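Local coordinates for type I site-specific restriction-modification system, R (Restriction) subunit (PDB 3H1T), which is probably the ATP-dependent restriction subunit of a type I restriction-modification enzyme, present here as a fragment with the helicase-like motor that probably translocates DNA, at residues A372-H377 and L550-I555. Numbering follows the deposited sequence.
Sequences APYRVH and LWFNII
Arg375 lays its guanidinium over the six-membered ring of Trp551 in a cation-pi contact. CZ of Arg375 sits 4.0 Å from the centroid of that ring, only 11° off its normal. The two planes are tilted 39° to each other, so this is not a flat stack. The Arg375 chain bends at chi2 (76°); the very close approach of its CD to the indole is doubtful. Phe63 adds a second cation-pi partner for Arg375 and meets Trp551 edge-to-face.

Farther along the same face, Asn553 OD1 takes a weak hydrogen bond from His377 NE2 at 3.3 Å. A water bridges these two atoms and donates to OD1. Each group also has a hydrogen bond outside this pair: His377 ND1 with Asp578 OD1, Asn553 ND2 with Asn520 OD1.

On the other face, Tyr374 CB packs over the Phe552 ring, 3.6 Å from its centroid, in a CH-pi contact. The two side chains run side by side, with their rings oblique to each other. Tyr374 CD1 touches Ile554 CD1.

The backbones pair as parallel strands. Phe552 N donates a hydrogen bond to Pro373 O, and Arg375 N to Phe552 O at 2.9 Å. Ile554 N donates likewise to Arg375 O, and His377 N to Ile554 O.

These are neighbouring strands in the sheet of the second RecA-like domain, the helicase C-terminal part of the motor. Strand 552-556 lies between 518-524 and 374-381, and 576-582 follows beyond. Helices 362-368 and 561-564 pack on the Tyr374 and Val376 face.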
loop_
_atom_site.group_PDB
_atom_site.type_symbol
_atom_site.label_atom_id
_atom_site.label_comp_id
_atom_site.label_asym_id
_atom_site.label_seq_id
_atom_site.Cartn_x
_atom_site.Cartn_y
_atom_site.Cartn_z
ATOM N N ALA A 372 -0.250 -2.492 -9.770
ATOM C CA ALA A 372 -0.229 -3.223 -11.030
ATOM C C ALA A 372 -0.355 -4.740 -10.980
ATOM O O ALA A 372 0.194 -5.395 -10.102
ATOM C CB ALA A 372 1.024 -2.834 -11.820
ATOM N N PRO A 373 -1.106 -5.321 -11.925
ATOM C CA PRO A 373 -1.278 -6.783 -11.985
ATOM C C PRO A 373 -0.007 -7.450 -12.561
ATOM O O PRO A 373 0.849 -6.761 -13.111
ATOM C CB PRO A 373 -2.522 -6.941 -12.870
ATOM C CG PRO A 373 -2.436 -5.737 -13.778
ATOM C CD PRO A 373 -2.067 -4.644 -12.816
ATOM N N TYR A 374 0.121 -8.770 -12.467
ATOM C CA TYR A 374 1.341 -9.418 -12.949
ATOM C C TYR A 374 1.165 -10.792 -13.588
ATOM O O TYR A 374 0.170 -11.477 -13.355
ATOM C CB TYR A 374 2.319 -9.540 -11.770
ATOM C CG TYR A 374 1.712 -10.242 -10.561
ATOM C CD1 TYR A 374 1.637 -11.636 -10.500
ATOM C CD2 TYR A 374 1.131 -9.507 -9.515
ATOM C CE1 TYR A 374 1.000 -12.272 -9.438
ATOM C CE2 TYR A 374 0.494 -10.144 -8.458
ATOM C CZ TYR A 374 0.429 -11.518 -8.423
ATOM O OH TYR A 374 -0.222 -12.109 -7.363
ATOM N N ARG A 375 2.143 -11.175 -14.405
ATOM C CA ARG A 375 2.165 -12.487 -15.041
ATOM C C ARG A 375 3.338 -13.258 -14.456
ATOM O O ARG A 375 4.413 -12.694 -14.257
ATOM C CB ARG A 375 2.385 -12.388 -16.554
ATOM C CG ARG A 375 1.175 -12.010 -17.362
ATOM C CD ARG A 375 0.861 -10.536 -17.241
ATOM N NE ARG A 375 -0.428 -10.206 -17.845
ATOM C CZ ARG A 375 -0.684 -10.250 -19.151
ATOM N NH1 ARG A 375 0.264 -10.607 -20.017
ATOM N NH2 ARG A 375 -1.901 -9.958 -19.594
ATOM N N VAL A 376 3.144 -14.534 -14.157
ATOM C CA VAL A 376 4.248 -15.314 -13.649
ATOM C C VAL A 376 4.727 -16.288 -14.725
ATOM O O VAL A 376 3.931 -16.961 -15.373
ATOM C CB VAL A 376 3.882 -16.136 -12.394
ATOM C CG1 VAL A 376 5.098 -16.953 -11.964
ATOM C CG2 VAL A 376 3.438 -15.229 -11.269
ATOM N N HIS A 377 6.037 -16.322 -14.932
ATOM C CA HIS A 377 6.657 -17.220 -15.895
ATOM C C HIS A 377 7.663 -17.987 -15.065
ATOM O O HIS A 377 8.738 -17.474 -14.743
ATOM C CB HIS A 377 7.376 -16.439 -16.995
ATOM C CG HIS A 377 6.495 -15.484 -17.739
ATOM N ND1 HIS A 377 5.338 -15.879 -18.372
ATOM C CD2 HIS A 377 6.609 -14.153 -17.958
ATOM C CE1 HIS A 377 4.775 -14.832 -18.952
ATOM N NE2 HIS A 377 5.527 -13.772 -18.717
ATOM N N LEU A 550 1.437 -0.523 -17.023
ATOM C CA LEU A 550 0.148 -0.986 -16.505
ATOM C C LEU A 550 0.181 -2.335 -15.792
ATOM O O LEU A 550 -0.687 -2.619 -14.968
ATOM C CB LEU A 550 -0.887 -1.035 -17.630
ATOM C CG LEU A 550 -1.217 0.349 -18.183
ATOM C CD1 LEU A 550 -2.135 0.251 -19.394
ATOM C CD2 LEU A 550 -1.850 1.164 -17.077
ATOM N N TRP A 551 1.162 -3.168 -16.117
ATOM C CA TRP A 551 1.309 -4.476 -15.480
ATOM C C TRP A 551 2.760 -4.909 -15.598
ATOM O O TRP A 551 3.548 -4.238 -16.259
ATOM C CB TRP A 551 0.388 -5.516 -16.145
ATOM C CG TRP A 551 0.602 -5.658 -17.617
ATOM C CD1 TRP A 551 0.107 -4.848 -18.600
ATOM C CD2 TRP A 551 1.423 -6.630 -18.275
ATOM N NE1 TRP A 551 0.573 -5.253 -19.831
ATOM C CE2 TRP A 551 1.387 -6.341 -19.659
ATOM C CE3 TRP A 551 2.193 -7.713 -17.832
ATOM C CZ2 TRP A 551 2.092 -7.101 -20.605
ATOM C CZ3 TRP A 551 2.892 -8.470 -18.775
ATOM C CH2 TRP A 551 2.838 -8.154 -20.144
ATOM N N PHE A 552 3.122 -6.014 -14.954
ATOM C CA PHE A 552 4.497 -6.488 -15.037
ATOM C C PHE A 552 4.652 -8.004 -15.004
ATOM O O PHE A 552 3.709 -8.728 -14.685
ATOM C CB PHE A 552 5.341 -5.878 -13.914
ATOM C CG PHE A 552 4.981 -6.365 -12.547
ATOM C CD1 PHE A 552 3.795 -5.954 -11.923
ATOM C CD2 PHE A 552 5.842 -7.213 -11.858
ATOM C CE1 PHE A 552 3.479 -6.382 -10.627
ATOM C CE2 PHE A 552 5.536 -7.647 -10.566
ATOM C CZ PHE A 552 4.356 -7.234 -9.947
ATOM N N ASN A 553 5.856 -8.469 -15.340
ATOM C CA ASN A 553 6.194 -9.890 -15.364
ATOM C C ASN A 553 7.106 -10.278 -14.221
ATOM O O ASN A 553 7.954 -9.503 -13.806
ATOM C CB ASN A 553 6.945 -10.260 -16.659
ATOM C CG ASN A 553 6.209 -9.881 -17.895
ATOM O OD1 ASN A 553 5.219 -10.514 -18.253
ATOM N ND2 ASN A 553 6.675 -8.837 -18.563
ATOM N N ILE A 554 6.920 -11.491 -13.726
ATOM C CA ILE A 554 7.777 -12.041 -12.698
ATOM C C ILE A 554 8.338 -13.318 -13.310
ATOM O O ILE A 554 7.628 -14.316 -13.433
ATOM C CB ILE A 554 7.008 -12.398 -11.423
ATOM C CG1 ILE A 554 6.533 -11.123 -10.708
ATOM C CG2 ILE A 554 7.898 -13.202 -10.498
ATOM C CD1 ILE A 554 5.685 -11.425 -9.443
ATOM N N ILE A 555 9.585 -13.257 -13.764
ATOM C CA ILE A 555 10.246 -14.417 -14.346
ATOM C C ILE A 555 10.971 -15.113 -13.186
ATOM O O ILE A 555 11.848 -14.526 -12.545
ATOM C CB ILE A 555 11.254 -13.997 -15.441
ATOM C CG1 ILE A 555 10.544 -13.336 -16.626
ATOM C CG2 ILE A 555 11.967 -15.209 -15.968
ATOM C CD1 ILE A 555 10.047 -11.927 -16.372
HETATM O O HOH W 1 4.324 -11.861 -20.431
#